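Local coordinates for putative branched-chain amino acid aminotransferase IlvE (Streptococcus mutans, PDB 4DQN), which probably catalyses the pyridoxal phosphate-dependent transfer of the amino group of leucine, isoleucine or valine to 2-oxoglutarate, giving glutamate and the branched-chain 2-oxo acid, at residues V251-R263 and L325-W339. Numbering follows the deposited sequence.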
loop_
_atom_site.group_PDB
_atom_site.type_symbol
_atom_site.label_atom_id
_atom_site.label_comp_id
_atom_site.label_asym_id
_atom_site.label_seq_id
_atom_site.Cartn_x
_atom_site.Cartn_y
_atom_site.Cartn_z
ATOM N N VAL A 251 -20.055 0.360 4.995
ATOM C CA VAL A 251 -21.158 0.718 5.891
ATOM C C VAL A 251 -22.460 0.737 5.088
ATOM O O VAL A 251 -23.528 0.344 5.570
ATOM C CB VAL A 251 -20.900 2.089 6.540
ATOM C CG1 VAL A 251 -21.981 2.418 7.558
ATOM C CG2 VAL A 251 -19.540 2.098 7.220
ATOM N N THR A 252 -22.356 1.173 3.841
ATOM C CA THR A 252 -23.513 1.231 2.953
ATOM C C THR A 252 -24.099 -0.164 2.714
ATOM O O THR A 252 -25.318 -0.344 2.757
ATOM C CB THR A 252 -23.139 1.912 1.623
ATOM O OG1 THR A 252 -22.464 3.144 1.911
ATOM C CG2 THR A 252 -24.388 2.232 0.805
ATOM N N LYS A 253 -23.234 -1.155 2.503
ATOM C CA LYS A 253 -23.693 -2.535 2.311
ATOM C C LYS A 253 -24.446 -3.087 3.514
ATOM O O LYS A 253 -25.508 -3.697 3.361
ATOM C CB LYS A 253 -22.522 -3.469 1.981
ATOM C CG LYS A 253 -22.883 -4.928 2.230
ATOM C CD LYS A 253 -21.736 -5.885 1.974
ATOM C CE LYS A 253 -20.784 -5.979 3.150
ATOM N NZ LYS A 253 -19.673 -6.927 2.809
ATOM N N TYR A 254 -23.907 -2.881 4.712
ATOM C CA TYR A 254 -24.581 -3.372 5.907
ATOM C C TYR A 254 -25.915 -2.671 6.089
ATOM O O TYR A 254 -26.909 -3.303 6.456
ATOM C CB TYR A 254 -23.697 -3.195 7.145
ATOM C CG TYR A 254 -22.568 -4.192 7.175
ATOM C CD1 TYR A 254 -22.785 -5.510 6.789
ATOM C CD2 TYR A 254 -21.284 -3.815 7.550
ATOM C CE1 TYR A 254 -21.769 -6.433 6.796
ATOM C CE2 TYR A 254 -20.249 -4.738 7.558
ATOM C CZ TYR A 254 -20.503 -6.047 7.176
ATOM O OH TYR A 254 -19.493 -6.983 7.173
ATOM N N SER A 255 -25.930 -1.369 5.823
ATOM C CA SER A 255 -27.163 -0.580 5.896
ATOM C C SER A 255 -28.229 -1.075 4.911
ATOM O O SER A 255 -29.413 -1.154 5.259
ATOM C CB SER A 255 -26.841 0.893 5.643
ATOM O OG SER A 255 -25.944 1.370 6.636
ATOM N N LEU A 256 -27.807 -1.407 3.691
ATOM C CA LEU A 256 -28.717 -1.900 2.657
ATOM C C LEU A 256 -29.243 -3.287 3.009
ATOM O O LEU A 256 -30.435 -3.568 2.836
ATOM C CB LEU A 256 -28.033 -1.914 1.282
ATOM C CG LEU A 256 -27.875 -0.521 0.657
ATOM C CD1 LEU A 256 -27.159 -0.570 -0.676
ATOM C CD2 LEU A 256 -29.247 0.155 0.498
ATOM N N LEU A 257 -28.353 -4.141 3.503
ATOM C CA LEU A 257 -28.726 -5.447 4.048
ATOM C C LEU A 257 -29.838 -5.290 5.076
ATOM O O LEU A 257 -30.849 -6.011 5.059
ATOM C CB LEU A 257 -27.514 -6.047 4.753
ATOM C CG LEU A 257 -26.859 -7.362 4.321
ATOM C CD1 LEU A 257 -27.376 -7.887 3.001
ATOM C CD2 LEU A 257 -25.345 -7.192 4.287
ATOM N N TYR A 258 -29.618 -4.350 5.989
ATOM C CA TYR A 258 -30.536 -4.085 7.082
ATOM C C TYR A 258 -31.877 -3.589 6.551
ATOM O O TYR A 258 -32.921 -4.131 6.904
ATOM C CB TYR A 258 -29.916 -3.052 8.023
ATOM C CG TYR A 258 -30.694 -2.797 9.288
ATOM C CD1 TYR A 258 -31.829 -1.993 9.288
ATOM C CD2 TYR A 258 -30.278 -3.336 10.491
ATOM C CE1 TYR A 258 -32.535 -1.757 10.450
ATOM C CE2 TYR A 258 -30.979 -3.105 11.659
ATOM C CZ TYR A 258 -32.101 -2.311 11.633
ATOM O OH TYR A 258 -32.790 -2.070 12.802
ATOM N N LEU A 259 -31.852 -2.567 5.698
ATOM C CA LEU A 259 -33.098 -1.971 5.206
ATOM C C LEU A 259 -33.876 -2.936 4.317
ATOM O O LEU A 259 -35.097 -3.029 4.427
ATOM C CB LEU A 259 -32.834 -0.655 4.473
ATOM C CG LEU A 259 -32.181 0.434 5.329
ATOM C CD1 LEU A 259 -31.866 1.670 4.505
ATOM C CD2 LEU A 259 -33.084 0.785 6.518
ATOM N N ALA A 260 -33.176 -3.666 3.454
ATOM C CA ALA A 260 -33.827 -4.669 2.608
ATOM C C ALA A 260 -34.691 -5.623 3.436
ATOM O O ALA A 260 -35.842 -5.911 3.081
ATOM C CB ALA A 260 -32.786 -5.448 1.803
ATOM N N GLU A 261 -34.136 -6.109 4.542
ATOM C CA GLU A 261 -34.871 -7.009 5.425
ATOM C C GLU A 261 -35.950 -6.276 6.214
ATOM O O GLU A 261 -37.133 -6.620 6.132
ATOM C CB GLU A 261 -33.920 -7.725 6.400
ATOM C CG GLU A 261 -34.631 -8.707 7.354
ATOM C CD GLU A 261 -33.684 -9.429 8.299
ATOM O OE1 GLU A 261 -32.451 -9.369 8.085
ATOM O OE2 GLU A 261 -34.170 -10.062 9.259
ATOM N N HIS A 262 -35.548 -5.263 6.980
ATOM C CA HIS A 262 -36.442 -4.697 7.999
ATOM C C HIS A 262 -37.454 -3.677 7.474
ATOM O O HIS A 262 -38.411 -3.328 8.173
ATOM C CB HIS A 262 -35.624 -4.134 9.170
ATOM C CG HIS A 262 -34.802 -5.171 9.875
ATOM N ND1 HIS A 262 -35.368 -6.230 10.552
ATOM C CD2 HIS A 262 -33.460 -5.327 9.988
ATOM C CE1 HIS A 262 -34.411 -6.988 11.061
ATOM N NE2 HIS A 262 -33.245 -6.463 10.731
ATOM N N ARG A 263 -37.249 -3.194 6.253
ATOM C CA ARG A 263 -38.188 -2.251 5.651
ATOM C C ARG A 263 -38.939 -2.903 4.500
ATOM O O ARG A 263 -40.109 -2.591 4.245
ATOM C CB ARG A 263 -37.454 -1.009 5.130
ATOM C CG ARG A 263 -36.719 -0.209 6.191
ATOM C CD ARG A 263 -37.711 0.423 7.128
ATOM N NE ARG A 263 -37.257 1.732 7.592
ATOM C CZ ARG A 263 -36.562 1.876 8.702
ATOM N NH1 ARG A 263 -36.291 0.797 9.390
ATOM N NH2 ARG A 263 -36.163 3.055 9.136
ATOM N N LEU A 325 -32.736 4.578 1.819
ATOM C CA LEU A 325 -31.451 4.844 2.475
ATOM C C LEU A 325 -31.137 6.337 2.533
ATOM O O LEU A 325 -30.804 6.858 3.600
ATOM C CB LEU A 325 -30.305 4.100 1.778
ATOM C CG LEU A 325 -28.891 4.384 2.304
ATOM C CD1 LEU A 325 -28.744 3.906 3.741
ATOM C CD2 LEU A 325 -27.824 3.742 1.401
ATOM N N THR A 326 -31.246 7.024 1.395
ATOM C CA THR A 326 -30.967 8.458 1.356
ATOM C C THR A 326 -31.996 9.239 2.184
ATOM O O THR A 326 -31.653 10.228 2.842
ATOM C CB THR A 326 -30.894 9.015 -0.089
ATOM O OG1 THR A 326 -32.120 8.745 -0.781
ATOM C CG2 THR A 326 -29.745 8.380 -0.849
ATOM N N GLY A 327 -33.248 8.787 2.184
ATOM C CA GLY A 327 -34.260 9.425 3.019
ATOM C C GLY A 327 -33.853 9.417 4.483
ATOM O O GLY A 327 -33.981 10.417 5.195
ATOM N N ILE A 328 -33.350 8.278 4.932
ATOM C CA ILE A 328 -32.892 8.137 6.304
ATOM C C ILE A 328 -31.691 9.035 6.570
ATOM O O ILE A 328 -31.634 9.724 7.594
ATOM C CB ILE A 328 -32.520 6.675 6.598
ATOM C CG1 ILE A 328 -33.790 5.826 6.668
ATOM C CG2 ILE A 328 -31.736 6.556 7.915
ATOM C CD1 ILE A 328 -33.525 4.341 6.519
ATOM N N GLN A 329 -30.737 9.030 5.645
ATOM C CA GLN A 329 -29.523 9.825 5.803
ATOM C C GLN A 329 -29.833 11.318 5.893
ATOM O O GLN A 329 -29.293 12.021 6.747
ATOM C CB GLN A 329 -28.557 9.520 4.659
ATOM C CG GLN A 329 -27.996 8.090 4.706
ATOM C CD GLN A 329 -27.306 7.671 3.424
ATOM O OE1 GLN A 329 -27.667 8.126 2.338
ATOM N NE2 GLN A 329 -26.304 6.791 3.540
ATOM N N PHE A 330 -30.716 11.799 5.025
ATOM C CA PHE A 330 -31.058 13.222 5.015
ATOM C C PHE A 330 -32.178 13.579 5.989
ATOM O O PHE A 330 -32.578 14.744 6.067
ATOM C CB PHE A 330 -31.442 13.685 3.610
ATOM C CG PHE A 330 -30.278 13.813 2.670
ATOM C CD1 PHE A 330 -29.583 15.011 2.558
ATOM C CD2 PHE A 330 -29.898 12.745 1.874
ATOM C CE1 PHE A 330 -28.515 15.133 1.677
ATOM C CE2 PHE A 330 -28.835 12.859 0.990
ATOM C CZ PHE A 330 -28.140 14.052 0.896
ATOM N N GLY A 331 -32.680 12.585 6.720
ATOM C CA GLY A 331 -33.606 12.831 7.814
ATOM C C GLY A 331 -35.076 12.865 7.426
ATOM O O GLY A 331 -35.913 13.205 8.248
ATOM N N ASP A 332 -35.388 12.528 6.177
ATOM C CA ASP A 332 -36.766 12.571 5.690
ATOM C C ASP A 332 -37.524 11.274 5.953
ATOM O O ASP A 332 -38.740 11.226 5.768
ATOM C CB ASP A 332 -36.804 12.859 4.187
ATOM C CG ASP A 332 -36.280 14.238 3.839
ATOM O OD1 ASP A 332 -36.506 15.190 4.617
ATOM O OD2 ASP A 332 -35.638 14.365 2.779
ATOM N N VAL A 333 -36.805 10.226 6.362
ATOM C CA VAL A 333 -37.412 8.924 6.664
ATOM C C VAL A 333 -36.976 8.476 8.061
ATOM O O VAL A 333 -35.817 8.665 8.424
ATOM C CB VAL A 333 -37.014 7.853 5.600
ATOM C CG1 VAL A 333 -37.509 6.468 5.990
ATOM C CG2 VAL A 333 -37.566 8.221 4.234
ATOM N N LYS A 334 -37.887 7.906 8.859
ATOM C CA LYS A 334 -37.526 7.467 10.217
ATOM C C LYS A 334 -36.361 6.480 10.191
ATOM O O LYS A 334 -36.363 5.522 9.406
ATOM C CB LYS A 334 -38.700 6.803 10.933
ATOM C CG LYS A 334 -38.487 6.682 12.447
ATOM C CD LYS A 334 -39.314 5.546 13.046
ATOM C CE LYS A 334 -39.647 5.785 14.510
ATOM N NZ LYS A 334 -38.524 6.308 15.332
ATOM N N ALA A 335 -35.382 6.702 11.064
ATOM C CA ALA A 335 -34.152 5.902 11.058
ATOM C C ALA A 335 -34.258 4.679 11.932
ATOM O O ALA A 335 -35.026 4.667 12.898
ATOM C CB ALA A 335 -32.990 6.743 11.538
ATOM N N PRO A 336 -33.464 3.642 11.623
ATOM C CA PRO A 336 -33.341 2.579 12.620
ATOM C C PRO A 336 -32.716 3.158 13.884
ATOM O O PRO A 336 -32.044 4.196 13.807
ATOM C CB PRO A 336 -32.370 1.585 11.959
ATOM C CG PRO A 336 -32.548 1.812 10.480
ATOM C CD PRO A 336 -32.781 3.305 10.355
ATOM N N GLU A 337 -32.939 2.511 15.025
ATOM C CA GLU A 337 -32.336 2.937 16.286
ATOM C C GLU A 337 -30.807 2.991 16.204
ATOM O O GLU A 337 -30.177 2.070 15.686
ATOM C CB GLU A 337 -32.744 1.970 17.397
ATOM C CG GLU A 337 -32.604 2.528 18.797
ATOM C CD GLU A 337 -33.706 3.513 19.134
ATOM O OE1 GLU A 337 -34.533 3.824 18.240
ATOM O OE2 GLU A 337 -33.750 3.976 20.297
ATOM N N GLY A 338 -30.222 4.081 16.696
ATOM C CA GLY A 338 -28.775 4.193 16.817
ATOM C C GLY A 338 -28.006 4.611 15.575
ATOM O O GLY A 338 -26.786 4.736 15.630
ATOM N N TRP A 339 -28.694 4.818 14.454
ATOM C CA TRP A 339 -28.016 5.157 13.199
ATOM C C TRP A 339 -27.648 6.626 13.048
ATOM O O TRP A 339 -26.601 6.959 12.486
ATOM C CB TRP A 339 -28.861 4.755 11.988
ATOM C CG TRP A 339 -28.828 3.293 11.668
ATOM C CD1 TRP A 339 -28.516 2.267 12.515
ATOM C CD2 TRP A 339 -29.135 2.696 10.406
ATOM N NE1 TRP A 339 -28.615 1.064 11.852
ATOM C CE2 TRP A 339 -28.993 1.301 10.557
ATOM C CE3 TRP A 339 -29.524 3.206 9.161
ATOM C CZ2 TRP A 339 -29.220 0.404 9.498
ATOM C CZ3 TRP A 339 -29.755 2.318 8.115
ATOM C CH2 TRP A 339 -29.603 0.930 8.294
HETATM O O HOH W 1 -30.780 -0.986 14.955
#
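L325 packs as a knob into the hole formed by T252, S255, L256 and L259 on helix 251-262. CG anti to the backbone N (chi1 175°) carries the branch toward that helix, and chi2 spreads the methyls: CD2 lies 3.8 Å from T252 CG2 and also touches L256 CD2, while CD1 meets S255 CB and L259 CD1. One turn after L325, I328 meets L259 tip to tip, I328 CD1 standing 3.6 Å from L259 CD2.

Aromatic and proline packing continues the apolar seam. The six-membered ring of W339 meets Y258 obliquely, planes at 57°, with W339 CZ2 3.5 Å from Y258 CG and over one face of the tyrosine, toward its rim; H262 CD2 covers the opposite face. P336 CG sits over the centre of a W339 face and lies 3.6 Å from Y258 CE1, tying the type II turn P336-W339 to the helix.

S255 OG, over a W339 face, bonds back to V251 O. At the seam's margin K334 O lies at the guanidinium edge of R263, near its plane; the NH2 to K334 O bond, modelled at 2.5 Å and 121°, is too short to be taken at face value. R263 NE forms a salt bridge with E324. A water joins Y258 OH to E337 O.

This is structural packing in a class-IV aminotransferase, T252 lying about 9 Å, side chain to side chain, from K188, the predicted cofactor lysine, unmodified here. It sets the end of helix 316-329, closed by a Schellman motif at G331, against helix 251-262. F77 of strand 74-77 touches S255, L325, I328 and W339, whereas L256 and L257 pack on F239 of strand 238-241, bridging both β-sheets.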